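PDB 6F3H: exoribonuclease II, mitochondrial from Candida glabrata, which degrades RNA in the 3'-to-5' direction as the nuclease component of the mitochondrial RNA degradosome mtEXO, tightly coupled to its helicase partner. Local coordinates for residues P396-S402 against N521-Y527; H406-G411 against A479-K483; I412-E416 against Q548-L552. The protein carries 1 engineered substitution. All coordinates share one frame; numbering follows the deposited sequence.

Interaction 1: residues P396-S402 against N521-Y527; sequences PVFCIDS and NFPKVTY. With MG (magnesium ion), chain E; nucleotides of chain C.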
loop_
_atom_site.group_PDB
_atom_site.type_symbol
_atom_site.label_atom_id
_atom_site.label_comp_id
_atom_site.label_asym_id
_atom_site.label_seq_id
_atom_site.Cartn_x
_atom_site.Cartn_y
_atom_site.Cartn_z
ATOM N N PRO A 396 11.060 2.788 -34.197
ATOM C CA PRO A 396 10.797 3.813 -33.180
ATOM C C PRO A 396 9.964 3.282 -32.034
ATOM O O PRO A 396 8.955 2.590 -32.224
ATOM C CB PRO A 396 10.020 4.890 -33.937
ATOM C CG PRO A 396 9.469 4.207 -35.119
ATOM C CD PRO A 396 10.079 2.840 -35.283
ATOM N N VAL A 397 10.379 3.683 -30.833
ATOM C CA VAL A 397 9.791 3.262 -29.568
ATOM C C VAL A 397 9.258 4.476 -28.841
ATOM O O VAL A 397 10.031 5.371 -28.483
ATOM C CB VAL A 397 10.832 2.582 -28.681
ATOM C CG1 VAL A 397 10.173 2.046 -27.470
ATOM C CG2 VAL A 397 11.486 1.492 -29.478
ATOM N N PHE A 398 7.971 4.452 -28.514
ATOM C CA PHE A 398 7.309 5.559 -27.847
ATOM C C PHE A 398 7.243 5.353 -26.331
ATOM O O PHE A 398 6.554 4.447 -25.850
ATOM C CB PHE A 398 5.905 5.721 -28.415
ATOM C CG PHE A 398 5.852 5.913 -29.908
ATOM C CD1 PHE A 398 6.225 7.122 -30.480
ATOM C CD2 PHE A 398 5.361 4.909 -30.735
ATOM C CE1 PHE A 398 6.136 7.310 -31.854
ATOM C CE2 PHE A 398 5.266 5.090 -32.109
ATOM C CZ PHE A 398 5.652 6.288 -32.668
ATOM N N CYS A 399 7.913 6.233 -25.579
ATOM C CA CYS A 399 7.903 6.245 -24.112
ATOM C C CYS A 399 7.087 7.439 -23.640
ATOM O O CYS A 399 7.609 8.546 -23.474
ATOM C CB CYS A 399 9.320 6.297 -23.566
ATOM S SG CYS A 399 10.307 4.847 -24.000
ATOM N N ILE A 400 5.800 7.197 -23.411
ATOM C CA ILE A 400 4.839 8.254 -23.103
ATOM C C ILE A 400 4.773 8.383 -21.589
ATOM O O ILE A 400 4.029 7.662 -20.925
ATOM C CB ILE A 400 3.478 7.949 -23.693
ATOM C CG1 ILE A 400 3.671 7.474 -25.117
ATOM C CG2 ILE A 400 2.594 9.172 -23.599
ATOM C CD1 ILE A 400 2.408 7.222 -25.797
ATOM N N ASP A 401 5.551 9.313 -21.038
ATOM C CA ASP A 401 5.592 9.567 -19.610
ATOM C C ASP A 401 5.350 11.075 -19.437
ATOM O O ASP A 401 5.177 11.803 -20.415
ATOM C CB ASP A 401 6.912 9.025 -19.037
ATOM C CG ASP A 401 6.849 7.587 -18.633
ATOM O OD1 ASP A 401 5.718 7.092 -18.326
ATOM O OD2 ASP A 401 7.920 6.905 -18.606
ATOM N N SER A 402 5.266 11.517 -18.187
ATOM C CA SER A 402 5.186 12.940 -17.883
ATOM C C SER A 402 6.555 13.606 -17.965
ATOM O O SER A 402 7.602 12.956 -18.037
ATOM C CB SER A 402 4.617 13.179 -16.484
ATOM O OG SER A 402 3.220 12.970 -16.411
ATOM N N ASN A 521 15.910 3.911 -31.063
ATOM C CA ASN A 521 15.242 5.060 -31.650
ATOM C C ASN A 521 14.058 5.388 -30.766
ATOM O O ASN A 521 13.023 4.729 -30.841
ATOM C CB ASN A 521 14.803 4.763 -33.073
ATOM C CG ASN A 521 14.147 5.956 -33.743
ATOM O OD1 ASN A 521 14.357 7.111 -33.345
ATOM N ND2 ASN A 521 13.342 5.684 -34.764
ATOM N N PHE A 522 14.202 6.433 -29.956
ATOM C CA PHE A 522 13.183 6.855 -28.985
ATOM C C PHE A 522 12.655 8.245 -29.325
ATOM O O PHE A 522 13.271 9.253 -28.938
ATOM C CB PHE A 522 13.741 6.891 -27.563
ATOM C CG PHE A 522 14.166 5.568 -26.997
ATOM C CD1 PHE A 522 13.254 4.544 -26.770
ATOM C CD2 PHE A 522 15.497 5.382 -26.631
ATOM C CE1 PHE A 522 13.676 3.344 -26.220
ATOM C CE2 PHE A 522 15.912 4.198 -26.086
ATOM C CZ PHE A 522 15.000 3.180 -25.874
ATOM N N PRO A 523 11.506 8.360 -29.994
ATOM C CA PRO A 523 10.861 9.673 -30.156
ATOM C C PRO A 523 10.511 10.358 -28.822
ATOM O O PRO A 523 10.021 9.724 -27.877
ATOM C CB PRO A 523 9.607 9.334 -30.965
ATOM C CG PRO A 523 10.008 8.141 -31.750
ATOM C CD PRO A 523 10.875 7.333 -30.843
ATOM N N LYS A 524 10.778 11.673 -28.750
ATOM C CA LYS A 524 10.515 12.467 -27.548
ATOM C C LYS A 524 9.028 12.767 -27.405
ATOM O O LYS A 524 8.464 13.511 -28.213
ATOM C CB LYS A 524 11.302 13.773 -27.588
ATOM N N VAL A 525 8.414 12.261 -26.331
ATOM C CA VAL A 525 6.961 12.266 -26.213
ATOM C C VAL A 525 6.557 12.379 -24.757
ATOM O O VAL A 525 7.217 11.858 -23.855
ATOM C CB VAL A 525 6.318 11.005 -26.832
ATOM C CG1 VAL A 525 6.198 11.175 -28.302
ATOM C CG2 VAL A 525 7.141 9.764 -26.498
ATOM N N THR A 526 5.425 13.032 -24.554
ATOM C CA THR A 526 4.784 13.179 -23.270
ATOM C C THR A 526 3.308 12.918 -23.494
ATOM O O THR A 526 2.821 12.999 -24.622
ATOM C CB THR A 526 4.996 14.581 -22.714
ATOM O OG1 THR A 526 4.416 15.523 -23.624
ATOM C CG2 THR A 526 6.463 14.870 -22.583
ATOM N N TYR A 527 2.590 12.595 -22.423
ATOM C CA TYR A 527 1.158 12.407 -22.579
ATOM C C TYR A 527 0.525 13.637 -23.194
ATOM O O TYR A 527 -0.413 13.519 -23.983
ATOM C CB TYR A 527 0.505 12.102 -21.244
ATOM C CG TYR A 527 0.795 10.734 -20.643
ATOM C CD1 TYR A 527 0.082 9.604 -21.035
ATOM C CD2 TYR A 527 1.716 10.598 -19.607
ATOM C CE1 TYR A 527 0.329 8.366 -20.456
ATOM C CE2 TYR A 527 1.959 9.375 -19.019
ATOM C CZ TYR A 527 1.272 8.262 -19.444
ATOM O OH TYR A 527 1.540 7.051 -18.848
HETATM MG MG MG E . 6.245 5.579 -19.121
ATOM P P A C 5 1.686 0.631 -15.600
ATOM O OP1 A C 5 2.621 -0.283 -16.293
ATOM O OP2 A C 5 1.383 0.398 -14.158
ATOM O "O5'" A C 5 2.299 2.083 -15.719
ATOM C "C5'" A C 5 2.598 2.602 -16.998
ATOM C "C4'" A C 5 2.799 4.090 -16.977
ATOM O "O4'" A C 5 1.572 4.752 -16.587
ATOM C "C3'" A C 5 3.833 4.619 -16.000
ATOM O "O3'" A C 5 5.144 4.526 -16.511
ATOM C "C2'" A C 5 3.378 6.051 -15.805
ATOM O "O2'" A C 5 3.738 6.840 -16.929
ATOM C "C1'" A C 5 1.866 5.872 -15.796
ATOM N N9 A C 5 1.422 5.566 -14.445
ATOM C C8 A C 5 1.215 4.347 -13.847
ATOM N N7 A C 5 0.859 4.431 -12.590
ATOM C C5 A C 5 0.862 5.797 -12.376
ATOM C C6 A C 5 0.564 6.561 -11.248
ATOM N N6 A C 5 0.200 6.027 -10.076
ATOM N N1 A C 5 0.665 7.907 -11.388
ATOM C C2 A C 5 1.032 8.434 -12.571
ATOM N N3 A C 5 1.335 7.823 -13.714
ATOM C C4 A C 5 1.221 6.503 -13.514
ATOM P P C C 6 6.303 3.924 -15.611
ATOM O OP1 C C 6 7.522 3.892 -16.431
ATOM O OP2 C C 6 5.807 2.717 -14.930
ATOM O "O5'" C C 6 6.576 5.081 -14.576
ATOM C "C5'" C C 6 6.817 6.396 -15.051
ATOM C "C4'" C C 6 6.791 7.416 -13.937
ATOM O "O4'" C C 6 5.442 7.618 -13.437
ATOM C "C3'" C C 6 7.568 7.086 -12.683
ATOM O "O3'" C C 6 8.965 7.221 -12.828
ATOM C "C2'" C C 6 6.987 8.085 -11.718
ATOM O "O2'" C C 6 7.441 9.367 -12.086
ATOM C "C1'" C C 6 5.507 8.015 -12.088
ATOM N N1 C C 6 4.761 7.060 -11.220
ATOM C C2 C C 6 4.288 7.532 -9.972
ATOM O O2 C C 6 4.474 8.707 -9.654
ATOM N N3 C C 6 3.620 6.757 -9.094
ATOM C C4 C C 6 3.415 5.502 -9.424
ATOM N N4 C C 6 2.739 4.771 -8.530
ATOM C C5 C C 6 3.875 4.973 -10.677
ATOM C C6 C C 6 4.541 5.759 -11.533
HETATM O O HOH W 1 10.286 10.168 -24.693
HETATM O O HOH W 2 4.781 4.874 -20.223
HETATM O O HOH W 3 7.490 4.504 -20.219
#
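At the magnesium and RNA site of the RNB domain, I400 and D401 meet Y527, the first residue of helix 527-534. I400 CG2 lies over one face of the Y527 ring in a CH-pi contact, 3.9 Å from the ring centroid and 23° off its normal. With CG1 turned beside the backbone N (chi1 -45°), CG2 is left on the carbonyl side, where it reaches the ring near CD1. The phenol continues to the RNA: Y527 OH donates to O2' of adenosine 5 of chain C at 2.9 Å, and this ribose oxygen lies in the plane of the ring, at its edge. D401 holds magnesium through both carboxylate oxygens, OD1 at 1.8 Å and OD2 at 2.2 Å; two waters and D410 also bind the metal. A weak bond from Y527 N to D401 O links the backbones here.

Toward the start of both segments, V397 N donates to N521 O at 2.8 Å and meets it almost head-on (C=O...N 169°). V397 and F522 run side by side, V397 CB 3.7 Å from F522 CD1, while C399 SG approaches the F522 ring obliquely, 4.9 Å from its centroid. The P523 ring lies across the F398 side chain, P523 CG 4.0 Å from F398 CE1.

T526 caps the start of helix 527-534, OG1 bonded to K529 N. Helix 603-625 presses V608 on I400 and Y527, helix 543-567 touches P396, F398 and P523, and the backbone of F398 bonds to I412 of strand 410-416.

Interaction 2: residues H406-G411 against A479-K483; sequences HEINDG and ADLGK. Engineered in segment 406-411: N409 (natural residue Asp). With MG (magnesium ion), chain E; nucleotides of chain C.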
loop_
_atom_site.group_PDB
_atom_site.type_symbol
_atom_site.label_atom_id
_atom_site.label_comp_id
_atom_site.label_asym_id
_atom_site.label_seq_id
_atom_site.Cartn_x
_atom_site.Cartn_y
_atom_site.Cartn_z
ATOM N N HIS A 406 10.547 9.763 -13.329
ATOM C CA HIS A 406 11.810 9.275 -12.790
ATOM C C HIS A 406 12.303 8.023 -13.499
ATOM O O HIS A 406 13.395 8.012 -14.073
ATOM C CB HIS A 406 11.655 8.977 -11.303
ATOM C CG HIS A 406 11.274 10.170 -10.498
ATOM N ND1 HIS A 406 9.976 10.624 -10.420
ATOM C CD2 HIS A 406 12.017 11.017 -9.751
ATOM C CE1 HIS A 406 9.932 11.693 -9.647
ATOM N NE2 HIS A 406 11.159 11.953 -9.229
ATOM N N GLU A 407 11.512 6.964 -13.471
ATOM C CA GLU A 407 11.867 5.700 -14.082
ATOM C C GLU A 407 10.995 5.509 -15.304
ATOM O O GLU A 407 9.766 5.609 -15.223
ATOM C CB GLU A 407 11.665 4.523 -13.124
ATOM C CG GLU A 407 12.531 4.539 -11.878
ATOM C CD GLU A 407 11.725 4.643 -10.593
ATOM O OE1 GLU A 407 12.075 3.933 -9.621
ATOM O OE2 GLU A 407 10.733 5.409 -10.564
ATOM N N ILE A 408 11.635 5.229 -16.426
ATOM C CA ILE A 408 10.947 4.927 -17.670
ATOM C C ILE A 408 11.023 3.420 -17.843
ATOM O O ILE A 408 12.085 2.899 -18.187
ATOM C CB ILE A 408 11.581 5.665 -18.856
ATOM C CG1 ILE A 408 12.082 7.036 -18.410
ATOM C CG2 ILE A 408 10.593 5.830 -19.992
ATOM C CD1 ILE A 408 10.991 7.940 -17.834
ATOM N N ASN A 409 9.892 2.725 -17.634
ATOM C CA ASN A 409 9.834 1.270 -17.636
ATOM C C ASN A 409 9.294 0.701 -18.940
ATOM O O ASN A 409 9.483 -0.489 -19.208
ATOM C CB ASN A 409 8.892 0.748 -16.514
ATOM C CG ASN A 409 9.475 0.834 -15.105
ATOM O OD1 ASN A 409 10.294 0.005 -14.701
ATOM N ND2 ASN A 409 8.994 1.790 -14.330
ATOM N N ASP A 410 8.677 1.532 -19.776
ATOM C CA ASP A 410 7.798 1.097 -20.856
ATOM C C ASP A 410 8.025 1.853 -22.162
ATOM O O ASP A 410 8.235 3.066 -22.159
ATOM C CB ASP A 410 6.351 1.330 -20.411
ATOM C CG ASP A 410 6.072 2.812 -20.068
ATOM O OD1 ASP A 410 7.021 3.520 -19.662
ATOM O OD2 ASP A 410 4.911 3.274 -20.096
ATOM N N GLY A 411 7.915 1.141 -23.279
ATOM C CA GLY A 411 7.809 1.770 -24.587
ATOM C C GLY A 411 6.906 0.945 -25.482
ATOM O O GLY A 411 6.754 -0.259 -25.289
ATOM N N ALA A 479 19.379 1.196 -16.894
ATOM C CA ALA A 479 18.255 0.393 -17.339
ATOM C C ALA A 479 17.133 1.217 -17.952
ATOM O O ALA A 479 16.307 0.653 -18.681
ATOM C CB ALA A 479 17.726 -0.413 -16.147
ATOM N N ASP A 480 17.135 2.529 -17.732
ATOM C CA ASP A 480 16.053 3.398 -18.171
ATOM C C ASP A 480 15.898 3.397 -19.682
ATOM O O ASP A 480 16.883 3.461 -20.431
ATOM C CB ASP A 480 16.302 4.833 -17.696
ATOM C CG ASP A 480 15.431 5.226 -16.526
ATOM O OD1 ASP A 480 14.236 4.878 -16.553
ATOM O OD2 ASP A 480 15.920 5.889 -15.587
ATOM N N LEU A 481 14.645 3.362 -20.124
ATOM C CA LEU A 481 14.372 3.581 -21.530
ATOM C C LEU A 481 14.389 5.070 -21.839
ATOM O O LEU A 481 14.567 5.924 -20.965
ATOM C CB LEU A 481 13.024 3.001 -21.930
ATOM C CG LEU A 481 12.761 1.521 -21.735
ATOM C CD1 LEU A 481 11.775 1.071 -22.779
ATOM C CD2 LEU A 481 14.027 0.704 -21.833
ATOM N N GLY A 482 14.158 5.385 -23.104
ATOM C CA GLY A 482 13.930 6.753 -23.485
ATOM C C GLY A 482 15.159 7.559 -23.811
ATOM O O GLY A 482 15.025 8.745 -24.125
ATOM N N LYS A 483 16.346 6.965 -23.766
ATOM C CA LYS A 483 17.581 7.669 -24.093
ATOM C C LYS A 483 17.893 7.501 -25.592
ATOM O O LYS A 483 18.294 6.419 -26.044
ATOM C CB LYS A 483 18.688 7.182 -23.157
ATOM C CG LYS A 483 18.270 7.342 -21.681
ATOM C CD LYS A 483 19.394 7.143 -20.659
ATOM C CE LYS A 483 18.867 7.361 -19.226
ATOM N NZ LYS A 483 19.920 7.787 -18.246
HETATM MG MG MG E . 6.245 5.579 -19.121
ATOM P P C C 6 6.303 3.924 -15.611
ATOM O OP1 C C 6 7.522 3.892 -16.431
ATOM O OP2 C C 6 5.807 2.717 -14.930
ATOM O "O5'" C C 6 6.576 5.081 -14.576
ATOM C "C5'" C C 6 6.817 6.396 -15.051
ATOM C "C4'" C C 6 6.791 7.416 -13.937
ATOM O "O4'" C C 6 5.442 7.618 -13.437
ATOM C "C3'" C C 6 7.568 7.086 -12.683
ATOM O "O3'" C C 6 8.965 7.221 -12.828
ATOM C "C2'" C C 6 6.987 8.085 -11.718
ATOM O "O2'" C C 6 7.441 9.367 -12.086
ATOM C "C1'" C C 6 5.507 8.015 -12.088
ATOM N N1 C C 6 4.761 7.060 -11.220
ATOM C C2 C C 6 4.288 7.532 -9.972
ATOM O O2 C C 6 4.474 8.707 -9.654
ATOM N N3 C C 6 3.620 6.757 -9.094
ATOM C C4 C C 6 3.415 5.502 -9.424
ATOM N N4 C C 6 2.739 4.771 -8.530
ATOM C C5 C C 6 3.875 4.973 -10.677
ATOM C C6 C C 6 4.541 5.759 -11.533
ATOM P P A C 5 1.686 0.631 -15.600
ATOM O OP1 A C 5 2.621 -0.283 -16.293
ATOM O OP2 A C 5 1.383 0.398 -14.158
ATOM O "O5'" A C 5 2.299 2.083 -15.719
ATOM C "C5'" A C 5 2.598 2.602 -16.998
ATOM C "C4'" A C 5 2.799 4.090 -16.977
ATOM O "O4'" A C 5 1.572 4.752 -16.587
ATOM C "C3'" A C 5 3.833 4.619 -16.000
ATOM O "O3'" A C 5 5.144 4.526 -16.511
ATOM C "C2'" A C 5 3.378 6.051 -15.805
ATOM O "O2'" A C 5 3.738 6.840 -16.929
ATOM C "C1'" A C 5 1.866 5.872 -15.796
ATOM N N9 A C 5 1.422 5.566 -14.445
ATOM C C8 A C 5 1.215 4.347 -13.847
ATOM N N7 A C 5 0.859 4.431 -12.590
ATOM C C5 A C 5 0.862 5.797 -12.376
ATOM C C6 A C 5 0.564 6.561 -11.248
ATOM N N6 A C 5 0.200 6.027 -10.076
ATOM N N1 A C 5 0.665 7.907 -11.388
ATOM C C2 A C 5 1.032 8.434 -12.571
ATOM N N3 A C 5 1.335 7.823 -13.714
ATOM C C4 A C 5 1.221 6.503 -13.514
HETATM O O HOH W 2 4.781 4.874 -20.223
HETATM O O HOH W 3 7.490 4.504 -20.219
#
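I408 CG1, held beside its own backbone N (chi1 -35°), lies by D480 OD1, the oxygen that also takes the I408 N-H. The bond from I408 N to D480 OD1 is 2.6 Å long and close to straight (167°), and the N-H comes at the oxygen from beyond the end of its C-O bond. I408 O in turn accepts from L481 N at 3.2 Å, the donor tilted 22° from the carbonyl plane. Both polar backbone atoms of I408 are thus taken by the loop that follows helix 473-479. I408 CG2 lies 4.2 Å from L481 CB, and the L481 CD1 methyl rests on the backbone at D410-G411, 3.9 Å from G411 N.

Segment 406-411 also handles the RNA. E407 N donates to O3' of C6 of chain C at 2.6 Å, and H406 N gives that hydroxyl a second bond. H406 ND1 meets the neighbouring O2' in the plane of the imidazole, at its edge, at 3.3 Å. N409, an engineered residue, donates from its backbone N to OP1 of C6 at 2.9 Å, and its side-chain OD1 is held by M700 N. D410 OD1 binds magnesium at 2.3 Å, sharing the ion with D401.

O3' also donates to E407 O, with two donors and one acceptor around it, consistent with a terminal 3' hydroxyl and with recognition of the RNA 3' end beside the metal by an enzyme that works from that end.

Interaction 3: residues I412-E416 against Q548-L552; sequences ISIEE and QLELL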
loop_
_atom_site.group_PDB
_atom_site.type_symbol
_atom_site.label_atom_id
_atom_site.label_comp_id
_atom_site.label_asym_id
_atom_site.label_seq_id
_atom_site.Cartn_x
_atom_site.Cartn_y
_atom_site.Cartn_z
ATOM N N ILE A 412 6.317 1.600 -26.479
ATOM C CA ILE A 412 5.420 0.947 -27.429
ATOM C C ILE A 412 5.929 1.113 -28.855
ATOM O O ILE A 412 6.376 2.198 -29.250
ATOM C CB ILE A 412 3.994 1.518 -27.335
ATOM C CG1 ILE A 412 3.618 1.751 -25.885
ATOM C CG2 ILE A 412 3.008 0.600 -27.994
ATOM C CD1 ILE A 412 2.272 2.370 -25.747
ATOM N N SER A 413 5.782 0.054 -29.649
ATOM C CA SER A 413 6.144 0.064 -31.054
ATOM C C SER A 413 5.076 -0.688 -31.818
ATOM O O SER A 413 4.583 -1.716 -31.346
ATOM C CB SER A 413 7.511 -0.568 -31.269
ATOM O OG SER A 413 8.514 0.195 -30.613
ATOM N N ILE A 414 4.689 -0.149 -32.974
ATOM C CA ILE A 414 3.698 -0.788 -33.828
ATOM C C ILE A 414 4.242 -0.924 -35.239
ATOM O O ILE A 414 4.995 -0.071 -35.731
ATOM C CB ILE A 414 2.353 -0.034 -33.830
ATOM C CG1 ILE A 414 1.339 -0.749 -34.711
ATOM C CG2 ILE A 414 2.518 1.358 -34.302
ATOM C CD1 ILE A 414 -0.021 -0.187 -34.600
ATOM N N GLU A 415 3.883 -2.030 -35.870
ATOM C CA GLU A 415 4.120 -2.266 -37.278
ATOM C C GLU A 415 2.795 -2.535 -37.949
ATOM O O GLU A 415 2.132 -3.531 -37.636
ATOM C CB GLU A 415 5.046 -3.444 -37.473
ATOM C CG GLU A 415 6.455 -3.060 -37.330
ATOM C CD GLU A 415 7.315 -4.265 -37.235
ATOM O OE1 GLU A 415 6.750 -5.347 -36.962
ATOM O OE2 GLU A 415 8.532 -4.141 -37.472
ATOM N N GLU A 416 2.409 -1.654 -38.865
ATOM C CA GLU A 416 1.205 -1.915 -39.631
ATOM C C GLU A 416 1.599 -2.815 -40.790
ATOM O O GLU A 416 2.322 -2.399 -41.704
ATOM C CB GLU A 416 0.542 -0.624 -40.086
ATOM C CG GLU A 416 -0.948 -0.839 -40.298
ATOM C CD GLU A 416 -1.689 0.415 -40.748
ATOM O OE1 GLU A 416 -1.038 1.468 -40.964
ATOM O OE2 GLU A 416 -2.939 0.347 -40.847
ATOM N N GLN A 548 1.535 6.188 -36.502
ATOM C CA GLN A 548 1.557 5.011 -35.643
ATOM C C GLN A 548 0.773 5.270 -34.362
ATOM O O GLN A 548 0.071 4.384 -33.851
ATOM C CB GLN A 548 2.990 4.625 -35.323
ATOM C CG GLN A 548 3.783 4.075 -36.482
ATOM C CD GLN A 548 5.274 4.174 -36.254
ATOM O OE1 GLN A 548 5.831 5.268 -36.217
ATOM N NE2 GLN A 548 5.925 3.027 -36.046
ATOM N N LEU A 549 0.828 6.505 -33.873
ATOM C CA LEU A 549 0.055 6.885 -32.701
ATOM C C LEU A 549 -1.445 6.812 -32.955
ATOM O O LEU A 549 -2.190 6.278 -32.128
ATOM C CB LEU A 549 0.458 8.287 -32.275
ATOM C CG LEU A 549 1.935 8.429 -31.903
ATOM C CD1 LEU A 549 2.250 9.862 -31.593
ATOM C CD2 LEU A 549 2.234 7.610 -30.686
ATOM N N GLU A 550 -1.924 7.386 -34.066
ATOM C CA GLU A 550 -3.363 7.331 -34.302
ATOM C C GLU A 550 -3.811 5.896 -34.397
ATOM O O GLU A 550 -4.882 5.524 -33.902
ATOM C CB GLU A 550 -3.751 8.096 -35.558
ATOM C CG GLU A 550 -3.117 9.457 -35.647
ATOM C CD GLU A 550 -3.465 10.175 -36.928
ATOM O OE1 GLU A 550 -4.140 9.558 -37.793
ATOM O OE2 GLU A 550 -3.075 11.361 -37.057
ATOM N N LEU A 551 -2.975 5.070 -35.000
ATOM C CA LEU A 551 -3.296 3.667 -35.095
ATOM C C LEU A 551 -3.347 3.044 -33.719
ATOM O O LEU A 551 -4.277 2.299 -33.405
ATOM C CB LEU A 551 -2.267 2.976 -35.972
ATOM C CG LEU A 551 -2.648 1.564 -36.371
ATOM C CD1 LEU A 551 -4.138 1.431 -36.706
ATOM C CD2 LEU A 551 -1.775 1.229 -37.546
ATOM N N LEU A 552 -2.366 3.361 -32.876
ATOM C CA LEU A 552 -2.348 2.815 -31.522
ATOM C C LEU A 552 -3.554 3.274 -30.726
ATOM O O LEU A 552 -4.165 2.483 -30.001
ATOM C CB LEU A 552 -1.069 3.230 -30.804
ATOM C CG LEU A 552 0.191 2.463 -31.190
ATOM C CD1 LEU A 552 1.426 3.084 -30.585
ATOM C CD2 LEU A 552 0.072 1.003 -30.755
#
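The carboxylate of E416 lies flat against L551, whose CD2 methyl sits over one face, 3.3 Å from E416 CD and almost equally far from the two oxygens. The other flat group, the Q548 amide, works by its edge: NE2 donates to I414 O at 3.2 Å, with the acceptor only 4° out of the amide plane. An extended chain carries this amide from helix to strand, and on the way Q548 CB passes 3.5 Å from I414 CG2.

The contact is a helix lying across strand 410-416, the outermost strand counted in the mixed sheet of the RNB domain, which segment 396-402 flanks at I412. Segment 548-552 of helix 543-567 crosses segment 412-416 at 94°, the axes 9.0 Å apart. I412, I414 and E416 turn their CB atoms to the helix, while S413 and E415 turn theirs away. I414 covers most ground: with CG1 anti to the backbone N (chi1 -179°), CD1 reaches L551 CG at 3.6 Å, and I414 CB lies 4.0 Å from L552 CD2. At the inner end, I412 CG2 slides past L552 CD1 at 3.9 Å. L607 and F611 of helix 603-625 touch L552, L607 also I412.

How the interactions relate
Strand 410-416 is shared by interactions 2 and 3: its start carries the metal ligand D410, and its remainder is packed under the helix. Interaction 1 reaches it through segment 396-402, where P396 O probably accepts a bond from S413 OG. Interactions 1 and 2 touch, sharing the magnesium ion and two waters; D401 OD2 and D410 OD1 come within 3.7 Å, like charges brought together by the ion both bind. Interaction 2 is the buried one; interactions 1 and 3 are only partly buried. Chemistry follows place: carboxylates, backbone donors and RNA oxygens near the ion, with interaction 1 grading into aromatic and proline packing away from it, and chiefly aliphatic contact plus one amide bond where the helix covers the strand.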